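Long-range contacts in NAD nucleotidase (PDB 3ZU0), which degrades NAD to adenosine and nicotinamide riboside and acts on a broad range of nucleotides, with AMP probably its best substrate: residues N50-K55 and S329-D334; D149-A154 and G194-I199; G157-N162 and V174-E179; I198-H203 and N217-I222; H228-N233 and K240-Y245. All coordinates share one frame; numbering follows the deposited sequence.

Contact 1: residues N50-K55 and S329-D334; sequences NAKLNK and SISLDD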
# COMPACT_ATOMS: atom_id res chain seq x y z
N ASN A 50 -27.56 14.47 18.55
CA ASN A 50 -26.86 15.10 19.68
C ASN A 50 -27.57 14.90 21.02
O ASN A 50 -26.91 14.69 22.04
CB ASN A 50 -26.60 16.58 19.40
CG ASN A 50 -25.49 16.80 18.39
OD1 ASN A 50 -24.69 15.89 18.14
ND2 ASN A 50 -25.41 18.01 17.82
N ALA A 51 -28.89 14.95 21.02
CA ALA A 51 -29.66 14.72 22.25
C ALA A 51 -29.42 13.32 22.81
O ALA A 51 -29.19 13.14 24.01
CB ALA A 51 -31.14 14.93 21.98
N LYS A 52 -29.49 12.31 21.94
CA LYS A 52 -29.28 10.93 22.38
C LYS A 52 -27.85 10.73 22.85
O LYS A 52 -27.60 10.06 23.85
CB LYS A 52 -29.62 9.96 21.24
CG LYS A 52 -29.74 8.52 21.68
CD LYS A 52 -30.77 8.38 22.79
CE LYS A 52 -31.12 6.94 23.07
NZ LYS A 52 -32.30 6.89 24.00
N LEU A 53 -26.90 11.32 22.12
CA LEU A 53 -25.50 11.21 22.53
C LEU A 53 -25.31 11.85 23.91
O LEU A 53 -24.66 11.28 24.77
CB LEU A 53 -24.54 11.83 21.51
CG LEU A 53 -24.29 11.07 20.20
CD1 LEU A 53 -23.38 11.87 19.28
CD2 LEU A 53 -23.69 9.71 20.51
N ASN A 54 -25.89 13.02 24.11
CA ASN A 54 -25.76 13.70 25.42
C ASN A 54 -26.36 12.91 26.58
O ASN A 54 -25.77 12.85 27.65
CB ASN A 54 -26.40 15.10 25.38
CG ASN A 54 -25.65 16.05 24.49
OD1 ASN A 54 -24.48 15.82 24.14
ND2 ASN A 54 -26.30 17.14 24.12
N LYS A 55 -27.54 12.34 26.36
CA LYS A 55 -28.19 11.52 27.38
C LYS A 55 -27.43 10.22 27.67
O LYS A 55 -27.18 9.87 28.82
CB LYS A 55 -29.64 11.22 26.96
CG LYS A 55 -30.56 12.43 27.07
CD LYS A 55 -32.02 12.06 26.84
CE LYS A 55 -32.33 11.91 25.35
NZ LYS A 55 -33.79 11.75 25.09
N SER A 329 -34.68 -0.64 21.05
CA SER A 329 -33.85 -0.11 19.97
C SER A 329 -34.51 1.03 19.21
O SER A 329 -33.95 1.54 18.25
CB SER A 329 -33.46 -1.22 19.00
OG SER A 329 -32.67 -2.21 19.65
N ILE A 330 -35.71 1.42 19.64
CA ILE A 330 -36.37 2.59 19.06
C ILE A 330 -36.33 3.72 20.10
O ILE A 330 -36.65 3.52 21.27
CB ILE A 330 -37.83 2.31 18.65
CG1 ILE A 330 -37.88 1.29 17.50
CG2 ILE A 330 -38.51 3.59 18.21
CD1 ILE A 330 -37.30 1.81 16.18
N SER A 331 -35.87 4.88 19.66
CA SER A 331 -35.77 6.04 20.51
C SER A 331 -36.64 7.17 19.93
O SER A 331 -36.40 7.64 18.81
CB SER A 331 -34.31 6.47 20.60
OG SER A 331 -34.12 7.44 21.61
N LEU A 332 -37.66 7.60 20.68
CA LEU A 332 -38.63 8.56 20.16
C LEU A 332 -38.41 10.00 20.60
O LEU A 332 -38.21 10.28 21.78
CB LEU A 332 -40.06 8.14 20.54
CG LEU A 332 -40.52 6.81 19.95
CD1 LEU A 332 -41.84 6.40 20.57
CD2 LEU A 332 -40.62 6.91 18.44
N ASP A 333 -38.47 10.90 19.62
CA ASP A 333 -38.52 12.34 19.89
C ASP A 333 -37.37 12.92 20.71
O ASP A 333 -37.56 13.86 21.47
CB ASP A 333 -39.85 12.72 20.56
CG ASP A 333 -41.05 12.45 19.69
OD1 ASP A 333 -40.98 12.65 18.45
OD2 ASP A 333 -42.08 12.02 20.24
N ASP A 334 -36.16 12.39 20.55
CA ASP A 334 -35.00 13.06 21.11
C ASP A 334 -34.83 14.41 20.39
O ASP A 334 -35.05 14.50 19.18
CB ASP A 334 -33.75 12.20 20.92
CG ASP A 334 -33.91 10.82 21.50
OD1 ASP A 334 -33.83 10.66 22.74
OD2 ASP A 334 -34.15 9.89 20.72
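K55 and K52, about one turn apart on helix 46-59, grip S331 in, and D334 just past, edge strand 330-332, a helix-on-sheet junction in the alpha/beta fold of the calcineurin-like phosphoesterase family. The shortest link is a salt bridge in which K55 NZ meets D334 OD1 at 2.6 Å, on the anti lone pair of that oxygen. K52 approaches along a second route: its NZ donates to S331 OG at 3.1 Å, while its CD passes 3.8 Å from D334 OD1. Beneath the charges A51 packs its methyl against D334, CB to CB at 3.9 Å, so the aspartate is held at its root as well as at its carboxylate. The K52 chain turns at chi2 (56°), which carries the ammonium past the carboxylate to the serine. With two lysines nearby, D334 is probably kept ionised. In the next shell, backbone bonds from S331 to V293 and M295 fix the strand on its neighbour 284-295, and K52 also rests on H292 there. N50, on another side of the helix, bonds through ND2 to T339. S331 itself completes the network: having accepted from K52, its OG donates to the syn lone pair of D334 OD2 at 2.6 Å.

Contact 2: residues D149-A154 and G194-I199; sequences DGEKIA and GINKII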
# COMPACT_ATOMS: atom_id res chain seq x y z
N ASP A 149 -9.32 4.61 33.33
CA ASP A 149 -9.07 3.90 34.58
C ASP A 149 -7.63 3.36 34.65
O ASP A 149 -7.42 2.21 35.06
CB ASP A 149 -10.11 2.78 34.78
CG ASP A 149 -11.55 3.31 34.83
OD1 ASP A 149 -11.77 4.39 35.42
OD2 ASP A 149 -12.47 2.65 34.28
N GLY A 150 -6.67 4.19 34.25
CA GLY A 150 -5.26 3.82 34.31
C GLY A 150 -4.70 3.24 33.01
O GLY A 150 -3.57 3.55 32.60
N GLU A 151 -5.50 2.41 32.34
CA GLU A 151 -5.09 1.68 31.15
C GLU A 151 -5.02 2.54 29.88
O GLU A 151 -5.87 3.39 29.67
CB GLU A 151 -6.08 0.54 30.90
CG GLU A 151 -5.67 -0.79 31.50
CD GLU A 151 -4.35 -1.30 30.97
OE1 GLU A 151 -3.31 -0.92 31.53
OE2 GLU A 151 -4.35 -2.08 29.98
N LYS A 152 -4.01 2.30 29.05
CA LYS A 152 -3.93 2.94 27.73
C LYS A 152 -4.75 2.20 26.68
O LYS A 152 -4.67 0.97 26.53
CB LYS A 152 -2.48 3.03 27.24
CG LYS A 152 -1.55 3.88 28.10
CD LYS A 152 -0.28 4.18 27.31
CE LYS A 152 0.96 4.13 28.18
NZ LYS A 152 2.21 4.23 27.35
N ILE A 153 -5.56 2.97 25.95
CA ILE A 153 -6.32 2.46 24.81
C ILE A 153 -5.91 3.27 23.58
O ILE A 153 -5.77 4.48 23.66
CB ILE A 153 -7.85 2.61 25.04
CG1 ILE A 153 -8.31 1.78 26.24
CG2 ILE A 153 -8.62 2.19 23.79
CD1 ILE A 153 -8.01 2.39 27.58
N ALA A 154 -5.70 2.61 22.45
CA ALA A 154 -5.34 3.33 21.23
C ALA A 154 -6.50 3.33 20.24
O ALA A 154 -7.26 2.37 20.15
CB ALA A 154 -4.09 2.74 20.59
N GLY A 194 3.11 -0.61 25.16
CA GLY A 194 2.39 -1.24 26.25
C GLY A 194 0.88 -1.20 26.05
O GLY A 194 0.13 -0.94 27.00
N ILE A 195 0.45 -1.47 24.83
CA ILE A 195 -0.98 -1.34 24.48
C ILE A 195 -1.56 -2.66 23.95
O ILE A 195 -1.02 -3.27 23.03
CB ILE A 195 -1.19 -0.19 23.46
CG1 ILE A 195 -0.78 1.14 24.11
CG2 ILE A 195 -2.64 -0.13 22.98
CD1 ILE A 195 -0.80 2.32 23.15
N ASN A 196 -2.65 -3.11 24.57
CA ASN A 196 -3.33 -4.32 24.11
C ASN A 196 -4.82 -4.11 23.88
O ASN A 196 -5.56 -5.06 23.67
CB ASN A 196 -3.05 -5.51 25.04
CG ASN A 196 -3.54 -5.27 26.46
OD1 ASN A 196 -4.47 -4.50 26.70
ND2 ASN A 196 -2.91 -5.95 27.41
N LYS A 197 -5.24 -2.86 23.88
CA LYS A 197 -6.63 -2.50 23.61
C LYS A 197 -6.66 -1.48 22.48
O LYS A 197 -6.23 -0.35 22.65
CB LYS A 197 -7.26 -1.93 24.89
CG LYS A 197 -7.18 -2.92 26.07
CD LYS A 197 -7.43 -2.24 27.43
CE LYS A 197 -7.40 -3.28 28.55
NZ LYS A 197 -6.06 -3.92 28.72
N ILE A 198 -7.18 -1.89 21.33
CA ILE A 198 -7.06 -1.06 20.13
C ILE A 198 -8.36 -0.96 19.36
O ILE A 198 -8.95 -1.97 18.99
CB ILE A 198 -5.95 -1.60 19.19
CG1 ILE A 198 -4.61 -1.66 19.92
CG2 ILE A 198 -5.85 -0.73 17.93
CD1 ILE A 198 -3.45 -2.10 19.03
N ILE A 199 -8.80 0.27 19.14
CA ILE A 199 -10.01 0.55 18.38
C ILE A 199 -9.61 1.11 17.02
O ILE A 199 -8.74 1.98 16.91
CB ILE A 199 -10.89 1.60 19.10
CG1 ILE A 199 -11.17 1.17 20.55
CG2 ILE A 199 -12.18 1.88 18.33
CD1 ILE A 199 -11.76 -0.20 20.68
O HOH W 1 -3.61 -1.36 26.83
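I195 is the first residue of 194-199 to meet strand 151-159, its CG1 lying 4.0 Å from K152 CB and its CG2 4.0 Å from A154 CB. At N196 the backbone turns to water: N196 N donates to a water that in turn donates to K152 O at 2.6 Å, bridging a place where the segments have not yet joined directly. K197 then does two jobs. Its chain runs extended and bends at chi4 (64°), bringing NZ to E151 OE2 in a 2.8 Å salt bridge on the anti side of the carboxylate, with N196 OD1 taking another N-H on an in-plane lone pair. Its carbonyl receives A154 N at 3.0 Å, opening the parallel ladder. I198 pairs with A154 and sets its CA-H against A154 O, the same oxygen that I199 N reaches at 2.8 Å in a nearly straight bond (176°). I199 CG1 finally packs on I153 CG2 at 4.2 Å. Parallel pairing of strands 151-159 and 198-203 thus starts here, in one of the two facing mixed sheets of the calcineurin-like phosphoesterase domain. H8 gives E151 OE2 a second partner, I195 rests on I145 of strand 143-148, and K197 and I199 lie against F278 of strand 270-278 in the facing seven-strand sheet.

Contact 3: residues G157-N162 and V174-E179; sequences GLDTVN and VKFYDE
V161 is clasped by E179 where the beta-alpha-beta crossover from strand 151-159 leads through helix 179-191 toward strand 198-203. The tight part is built round this pair. V161 N donates to E179 OE2 at 3.0 Å, though the bond is bent (142°) and comes from above the carboxylate plane. V161 CG2, beside its own backbone N, presses to 3.3 Å from Y177 O and also touches the carboxylate carbon of E179. Further back, the glutamate methylene CG lies 3.5 Å from D159 O, and L158 crosses E179 at about a right angle with CD2 3.7 Å from E179 O. A bend at chi2 (93°) lets E179 fold its acid group back onto the turn while D178, at the N-cap, holds A181 N. The F176 side is looser: CB meets V161 CG1 at 3.9 Å, but the ring edge comes no nearer than 4.4 Å from CE2 to D159 OD2. Y177, which points away from this contact, packs on Q184 of the second subunit. The turn borders the metal site, T160 having its side chain about 5 Å from a bound zinc ion. On the watery side, one water accepts from N162 N and donates to E179 OE2 at 2.6 Å.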
# COMPACT_ATOMS: atom_id res chain seq x y z
N GLY A 157 -7.33 5.81 12.91
CA GLY A 157 -8.26 6.18 11.85
C GLY A 157 -7.89 5.54 10.53
O GLY A 157 -6.70 5.27 10.28
N LEU A 158 -8.87 5.34 9.66
CA LEU A 158 -8.62 4.69 8.37
C LEU A 158 -9.66 5.08 7.32
O LEU A 158 -10.84 5.25 7.65
CB LEU A 158 -8.60 3.17 8.54
CG LEU A 158 -7.86 2.34 7.50
CD1 LEU A 158 -6.37 2.63 7.59
CD2 LEU A 158 -8.13 0.85 7.69
N ASP A 159 -9.24 5.23 6.07
CA ASP A 159 -10.15 5.65 5.02
C ASP A 159 -10.15 4.61 3.92
O ASP A 159 -9.18 3.85 3.77
CB ASP A 159 -9.71 7.00 4.45
CG ASP A 159 -10.83 7.75 3.73
OD1 ASP A 159 -11.91 7.17 3.45
OD2 ASP A 159 -10.62 8.94 3.42
N THR A 160 -11.23 4.58 3.15
CA THR A 160 -11.28 3.76 1.94
C THR A 160 -10.43 4.43 0.88
O THR A 160 -10.35 5.66 0.84
CB THR A 160 -12.72 3.53 1.46
OG1 THR A 160 -12.73 2.54 0.42
CG2 THR A 160 -13.37 4.81 0.96
N VAL A 161 -9.76 3.64 0.06
CA VAL A 161 -8.76 4.18 -0.86
C VAL A 161 -9.26 4.34 -2.29
O VAL A 161 -9.37 5.47 -2.78
CB VAL A 161 -7.46 3.32 -0.86
CG1 VAL A 161 -6.48 3.78 -1.98
CG2 VAL A 161 -6.80 3.42 0.51
N ASN A 162 -9.56 3.24 -2.97
CA ASN A 162 -9.90 3.31 -4.38
C ASN A 162 -11.06 4.28 -4.67
O ASN A 162 -10.98 5.09 -5.60
CB ASN A 162 -10.20 1.93 -4.96
CG ASN A 162 -8.97 1.01 -4.97
OD1 ASN A 162 -7.84 1.47 -4.86
ND2 ASN A 162 -9.21 -0.29 -5.10
N VAL A 174 -1.91 14.61 -1.50
CA VAL A 174 -2.43 13.71 -0.45
C VAL A 174 -2.23 12.25 -0.88
O VAL A 174 -2.81 11.81 -1.86
CB VAL A 174 -3.92 13.97 -0.15
CG1 VAL A 174 -4.44 13.02 0.93
CG2 VAL A 174 -4.14 15.43 0.29
N LYS A 175 -1.42 11.51 -0.12
CA LYS A 175 -1.06 10.13 -0.47
C LYS A 175 -1.90 9.11 0.29
O LYS A 175 -2.11 9.27 1.49
CB LYS A 175 0.41 9.89 -0.13
CG LYS A 175 1.41 10.18 -1.25
CD LYS A 175 1.27 11.59 -1.77
CE LYS A 175 2.26 11.85 -2.90
NZ LYS A 175 1.98 13.18 -3.51
N PHE A 176 -2.35 8.06 -0.41
CA PHE A 176 -3.19 7.02 0.19
C PHE A 176 -2.47 5.67 0.25
O PHE A 176 -1.76 5.31 -0.68
CB PHE A 176 -4.49 6.84 -0.63
CG PHE A 176 -5.45 7.99 -0.53
CD1 PHE A 176 -5.24 9.16 -1.27
CD2 PHE A 176 -6.54 7.92 0.31
CE1 PHE A 176 -6.12 10.22 -1.16
CE2 PHE A 176 -7.44 8.98 0.40
CZ PHE A 176 -7.23 10.13 -0.32
N TYR A 177 -2.67 4.93 1.34
CA TYR A 177 -2.01 3.64 1.54
C TYR A 177 -3.02 2.52 1.80
O TYR A 177 -4.12 2.74 2.33
CB TYR A 177 -0.94 3.75 2.66
CG TYR A 177 0.12 4.74 2.26
CD1 TYR A 177 1.21 4.34 1.50
CD2 TYR A 177 -0.04 6.10 2.52
CE1 TYR A 177 2.16 5.25 1.07
CE2 TYR A 177 0.91 7.03 2.09
CZ TYR A 177 2.01 6.58 1.36
OH TYR A 177 2.94 7.49 0.90
N ASP A 178 -2.64 1.31 1.41
CA ASP A 178 -3.51 0.15 1.48
C ASP A 178 -4.13 0.01 2.87
O ASP A 178 -3.44 0.18 3.90
CB ASP A 178 -2.70 -1.10 1.14
CG ASP A 178 -3.52 -2.36 1.26
OD1 ASP A 178 -4.41 -2.56 0.41
OD2 ASP A 178 -3.29 -3.14 2.21
N GLU A 179 -5.42 -0.31 2.90
CA GLU A 179 -6.18 -0.40 4.14
C GLU A 179 -5.66 -1.51 5.07
O GLU A 179 -5.41 -1.27 6.25
CB GLU A 179 -7.67 -0.62 3.86
CG GLU A 179 -8.38 0.51 3.07
CD GLU A 179 -8.38 0.29 1.56
OE1 GLU A 179 -7.49 -0.44 1.02
OE2 GLU A 179 -9.29 0.84 0.88
O HOH W 2 -9.95 0.51 -1.63

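Contact 4: residues I198-H203 and N217-I222; sequences IILLSH and NDIDVI. With ZN (zinc ion), chain C.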
# COMPACT_ATOMS: atom_id res chain seq x y z
N ILE A 198 -7.18 -1.89 21.33
CA ILE A 198 -7.06 -1.06 20.13
C ILE A 198 -8.36 -0.96 19.36
O ILE A 198 -8.95 -1.97 18.99
CB ILE A 198 -5.95 -1.60 19.19
CG1 ILE A 198 -4.61 -1.66 19.92
CG2 ILE A 198 -5.85 -0.73 17.93
CD1 ILE A 198 -3.45 -2.10 19.03
N ILE A 199 -8.80 0.27 19.14
CA ILE A 199 -10.01 0.55 18.38
C ILE A 199 -9.61 1.11 17.02
O ILE A 199 -8.74 1.98 16.91
CB ILE A 199 -10.89 1.60 19.10
CG1 ILE A 199 -11.17 1.17 20.55
CG2 ILE A 199 -12.18 1.88 18.33
CD1 ILE A 199 -11.76 -0.20 20.68
N LEU A 200 -10.27 0.62 15.98
CA LEU A 200 -10.04 1.11 14.61
C LEU A 200 -11.31 1.82 14.15
O LEU A 200 -12.39 1.21 14.11
CB LEU A 200 -9.74 -0.08 13.68
CG LEU A 200 -9.49 0.21 12.19
CD1 LEU A 200 -8.23 1.04 12.01
CD2 LEU A 200 -9.35 -1.11 11.41
N LEU A 201 -11.19 3.10 13.83
CA LEU A 201 -12.33 3.88 13.40
C LEU A 201 -12.17 4.02 11.90
O LEU A 201 -11.39 4.84 11.41
CB LEU A 201 -12.32 5.27 14.07
CG LEU A 201 -13.45 6.21 13.64
CD1 LEU A 201 -14.79 5.59 14.04
CD2 LEU A 201 -13.26 7.59 14.29
N SER A 202 -12.90 3.18 11.16
CA SER A 202 -12.56 2.93 9.78
C SER A 202 -13.69 3.19 8.80
O SER A 202 -14.73 2.54 8.88
CB SER A 202 -12.12 1.48 9.64
OG SER A 202 -11.92 1.16 8.28
N HIS A 203 -13.46 4.12 7.87
CA HIS A 203 -14.37 4.32 6.75
C HIS A 203 -14.00 3.43 5.57
O HIS A 203 -14.31 3.73 4.42
CB HIS A 203 -14.36 5.80 6.33
CG HIS A 203 -15.59 6.21 5.59
ND1 HIS A 203 -16.74 6.61 6.24
CD2 HIS A 203 -15.86 6.29 4.26
CE1 HIS A 203 -17.66 6.92 5.34
NE2 HIS A 203 -17.15 6.75 4.14
N ASN A 217 -4.20 -8.96 13.19
CA ASN A 217 -4.19 -9.16 14.65
C ASN A 217 -4.17 -7.85 15.44
O ASN A 217 -3.82 -6.78 14.92
CB ASN A 217 -2.97 -9.98 15.06
CG ASN A 217 -3.01 -11.38 14.50
OD1 ASN A 217 -3.99 -12.10 14.67
ND2 ASN A 217 -1.96 -11.76 13.80
N ASP A 218 -4.53 -7.94 16.72
CA ASP A 218 -4.30 -6.88 17.70
C ASP A 218 -5.35 -5.77 17.68
O ASP A 218 -5.23 -4.80 18.43
CB ASP A 218 -2.91 -6.25 17.52
CG ASP A 218 -1.77 -7.26 17.68
OD1 ASP A 218 -1.86 -8.16 18.54
OD2 ASP A 218 -0.78 -7.12 16.92
N ILE A 219 -6.35 -5.89 16.81
CA ILE A 219 -7.41 -4.88 16.74
C ILE A 219 -8.68 -5.47 17.33
O ILE A 219 -9.11 -6.55 16.93
CB ILE A 219 -7.65 -4.40 15.29
CG1 ILE A 219 -6.43 -3.63 14.77
CG2 ILE A 219 -8.88 -3.49 15.22
CD1 ILE A 219 -6.48 -3.28 13.29
N ASP A 220 -9.25 -4.77 18.32
CA ASP A 220 -10.35 -5.31 19.12
C ASP A 220 -11.75 -4.94 18.62
O ASP A 220 -12.67 -5.75 18.64
CB ASP A 220 -10.18 -4.85 20.57
CG ASP A 220 -8.94 -5.45 21.20
OD1 ASP A 220 -8.84 -6.70 21.21
OD2 ASP A 220 -8.06 -4.68 21.65
N VAL A 221 -11.91 -3.71 18.16
CA VAL A 221 -13.22 -3.23 17.73
C VAL A 221 -12.99 -2.38 16.49
O VAL A 221 -12.06 -1.57 16.46
CB VAL A 221 -13.88 -2.35 18.84
CG1 VAL A 221 -15.26 -1.87 18.40
CG2 VAL A 221 -13.99 -3.12 20.15
N ILE A 222 -13.82 -2.59 15.46
CA ILE A 222 -13.77 -1.80 14.25
C ILE A 222 -15.11 -1.10 14.03
O ILE A 222 -16.11 -1.72 13.63
CB ILE A 222 -13.39 -2.67 13.03
CG1 ILE A 222 -12.16 -3.55 13.36
CG2 ILE A 222 -13.16 -1.76 11.80
CD1 ILE A 222 -11.72 -4.51 12.23
ZN ZN C . -18.12 6.82 2.34
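I199 pairs with V221 and L200 with I222 in parallel register, tied by a nearly straight bond from L200 N to V221 O (2.9 Å, 174°) and by one from D220 N to I198 O. At the start of this ladder a side chain stands in for backbone: D220 OD2 accepts I198 N at 2.9 Å on its anti lone pair, so I198 is held through both its N and its O by one residue. I198 CD1 also lies 3.3 Å from D218 O. On one face I199 and V221 run side by side, with CD1 of I199 pushed to 3.5 Å from V221 CB, close packing for two aliphatic carbons. On the other, L200 packs against two isoleucines, CB against I219 CG2 at 3.8 Å and CD2 against I222 CG2 at 3.9 Å. Helix 206-215, the crossover of this beta-alpha-beta unit, covers that face through I212, and N209 receives the hydroxyl of S202 as a hydrogen-bond partner. Past the apolar middle, the strand delivers H203, whose NE2 binds a zinc ion at 2.0 Å alongside D70, N102 and D226. A hydrogen bond from H203 ND1 to A68 O, together with the zinc bond, probably helps fix the rotation of the imidazole. Polar grip at the strand's start and apolar packing along it are consistent with a firmly held strand presenting a metal ligand near its C-terminal end, where active sites of parallel sheets usually lie.

Contact 5: residues H228-N233 and K240-Y245; sequences HYLYGN and KLPVIY. With ZN (zinc ion), chain D.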
# COMPACT_ATOMS: atom_id res chain seq x y z
N HIS A 228 -22.94 2.11 4.74
CA HIS A 228 -24.31 2.52 5.04
C HIS A 228 -25.21 1.36 5.47
O HIS A 228 -26.43 1.47 5.38
CB HIS A 228 -24.96 3.23 3.83
CG HIS A 228 -24.30 4.52 3.44
ND1 HIS A 228 -24.93 5.46 2.65
CD2 HIS A 228 -23.07 5.03 3.71
CE1 HIS A 228 -24.12 6.49 2.45
NE2 HIS A 228 -22.99 6.25 3.08
N TYR A 229 -24.63 0.27 5.97
CA TYR A 229 -25.44 -0.87 6.43
C TYR A 229 -26.04 -0.67 7.81
O TYR A 229 -25.34 -0.31 8.77
CB TYR A 229 -24.64 -2.17 6.47
CG TYR A 229 -24.11 -2.67 5.14
CD1 TYR A 229 -24.68 -2.26 3.93
CD2 TYR A 229 -23.06 -3.58 5.10
CE1 TYR A 229 -24.18 -2.73 2.72
CE2 TYR A 229 -22.56 -4.05 3.90
CZ TYR A 229 -23.11 -3.62 2.73
OH TYR A 229 -22.60 -4.11 1.55
N LEU A 230 -27.32 -0.97 7.92
CA LEU A 230 -27.98 -1.07 9.22
C LEU A 230 -27.55 -2.39 9.88
O LEU A 230 -27.83 -3.47 9.37
CB LEU A 230 -29.50 -1.01 9.03
CG LEU A 230 -30.37 -1.24 10.27
CD1 LEU A 230 -29.91 -0.34 11.41
CD2 LEU A 230 -31.86 -1.03 9.97
N TYR A 231 -26.84 -2.31 11.00
CA TYR A 231 -26.55 -3.47 11.83
C TYR A 231 -27.62 -3.46 12.90
O TYR A 231 -27.81 -2.44 13.58
CB TYR A 231 -25.20 -3.33 12.50
CG TYR A 231 -24.01 -3.64 11.60
CD1 TYR A 231 -23.85 -3.00 10.37
CD2 TYR A 231 -23.03 -4.55 12.00
CE1 TYR A 231 -22.73 -3.26 9.55
CE2 TYR A 231 -21.93 -4.83 11.19
CZ TYR A 231 -21.78 -4.18 9.97
OH TYR A 231 -20.68 -4.47 9.19
N GLY A 232 -28.33 -4.57 13.05
CA GLY A 232 -29.53 -4.56 13.85
C GLY A 232 -29.80 -5.78 14.69
O GLY A 232 -28.89 -6.48 15.13
N ASN A 233 -31.08 -6.03 14.93
CA ASN A 233 -31.49 -7.09 15.85
C ASN A 233 -32.91 -7.51 15.53
O ASN A 233 -33.54 -6.95 14.63
CB ASN A 233 -31.38 -6.62 17.31
CG ASN A 233 -32.17 -5.35 17.58
OD1 ASN A 233 -33.18 -5.08 16.94
ND2 ASN A 233 -31.71 -4.56 18.53
N LYS A 240 -39.28 -4.62 9.74
CA LYS A 240 -38.89 -4.68 8.33
C LYS A 240 -37.96 -3.54 7.92
O LYS A 240 -37.94 -3.14 6.76
CB LYS A 240 -40.11 -4.72 7.40
CG LYS A 240 -41.05 -5.88 7.66
CD LYS A 240 -40.50 -7.18 7.10
CE LYS A 240 -41.32 -8.37 7.58
NZ LYS A 240 -41.36 -8.45 9.08
N LEU A 241 -37.19 -3.02 8.88
CA LEU A 241 -36.07 -2.14 8.54
C LEU A 241 -35.01 -2.94 7.77
O LEU A 241 -34.93 -4.17 7.90
CB LEU A 241 -35.47 -1.55 9.81
CG LEU A 241 -36.36 -0.55 10.55
CD1 LEU A 241 -35.82 -0.31 11.94
CD2 LEU A 241 -36.47 0.75 9.76
N PRO A 242 -34.18 -2.25 6.96
CA PRO A 242 -33.25 -3.02 6.12
C PRO A 242 -32.03 -3.53 6.89
O PRO A 242 -30.90 -3.09 6.65
CB PRO A 242 -32.85 -2.02 5.02
CG PRO A 242 -33.04 -0.69 5.62
CD PRO A 242 -34.16 -0.81 6.65
N VAL A 243 -32.25 -4.47 7.81
CA VAL A 243 -31.16 -5.01 8.63
C VAL A 243 -30.22 -5.89 7.79
O VAL A 243 -30.65 -6.87 7.19
CB VAL A 243 -31.71 -5.80 9.81
CG1 VAL A 243 -30.60 -6.48 10.60
CG2 VAL A 243 -32.51 -4.86 10.72
N ILE A 244 -28.94 -5.53 7.75
CA ILE A 244 -27.98 -6.33 6.98
C ILE A 244 -27.25 -7.36 7.83
O ILE A 244 -27.09 -8.50 7.42
CB ILE A 244 -26.95 -5.46 6.26
CG1 ILE A 244 -27.65 -4.49 5.29
CG2 ILE A 244 -25.97 -6.35 5.47
CD1 ILE A 244 -28.49 -5.20 4.26
N TYR A 245 -26.79 -6.95 9.02
CA TYR A 245 -26.01 -7.80 9.88
C TYR A 245 -26.45 -7.59 11.31
O TYR A 245 -27.07 -6.58 11.63
CB TYR A 245 -24.53 -7.43 9.82
CG TYR A 245 -23.80 -7.75 8.54
CD1 TYR A 245 -23.73 -9.05 8.06
CD2 TYR A 245 -23.13 -6.75 7.83
CE1 TYR A 245 -23.04 -9.35 6.90
CE2 TYR A 245 -22.42 -7.04 6.68
CZ TYR A 245 -22.38 -8.34 6.22
OH TYR A 245 -21.69 -8.64 5.07
ZN ZN D . -21.28 7.46 2.90
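Y245 lies alongside Y231, and its side chain can be followed outward from the backbone. CB sits over a face of the Y231 ring, 4.0 Å from the ring centroid and 16° off its normal, a CH-pi contact. With CG anti to the carbonyl carbon (chi1 -70°), the ring runs out in the same direction as that of Y231. CD2 then comes 3.6 Å from Y231 CZ, the two planes inclined obliquely at 57°. Still further out, CE2 reaches Y229 CD2 at 3.9 Å. I244 joins this aromatic group by laying its CG2 over the face of Y229, 4.3 Å from the ring centroid. Y231 and Y245 form one parallel backbone pair, flanked by bonds from I244 N to L230 O and from G232 N to Y245 O, each at 2.8 Å. V243 CG1 lies 3.8 Å from G232 N, and the absence of a side chain on G232 leaves room for V243 CG2. On the L241 side, L230 CD2 touches L241 CB at 3.7 Å and also meets P242, the centre of an inverse gamma turn, and V243. The first segment starts with H228, whose NE2 binds a zinc ion at 2.1 Å together with D20, H22 and D70. N233 caps helix 234-238 and K240 ends it in a Schellman motif, so the helix joins two short strands in a small strand-helix-strand connection just after this zinc ligand. Its L236 touches L241 and V243, while Y231 packs on V261 and M262 of strand 258-263 and bonds through OH to S206.

How the contacts relate
Contacts 2 and 4 belong to one sheet, sharing I198 and I199 on strand 198-203; both are buried and combine backbone ladders with aliphatic packing, to which contact 2 adds the E151-K197 salt bridge. Contact 3 uses the far end of strand 151-159 and adjoins contact 4 through backbone bonds between L158 and strand 198-203, but is only partly buried. Contacts 2 and 3 each use a water bridge. Contact 5, also partly buried, depends on aromatic rings. It touches contact 1 through N233 and S329; contact 1, where a buried aspartate and serine meet lysines that reach the surface, encloses the others along the chain. Contacts 4 and 5 each carry a zinc-binding histidine, and contact 3 lies nearby.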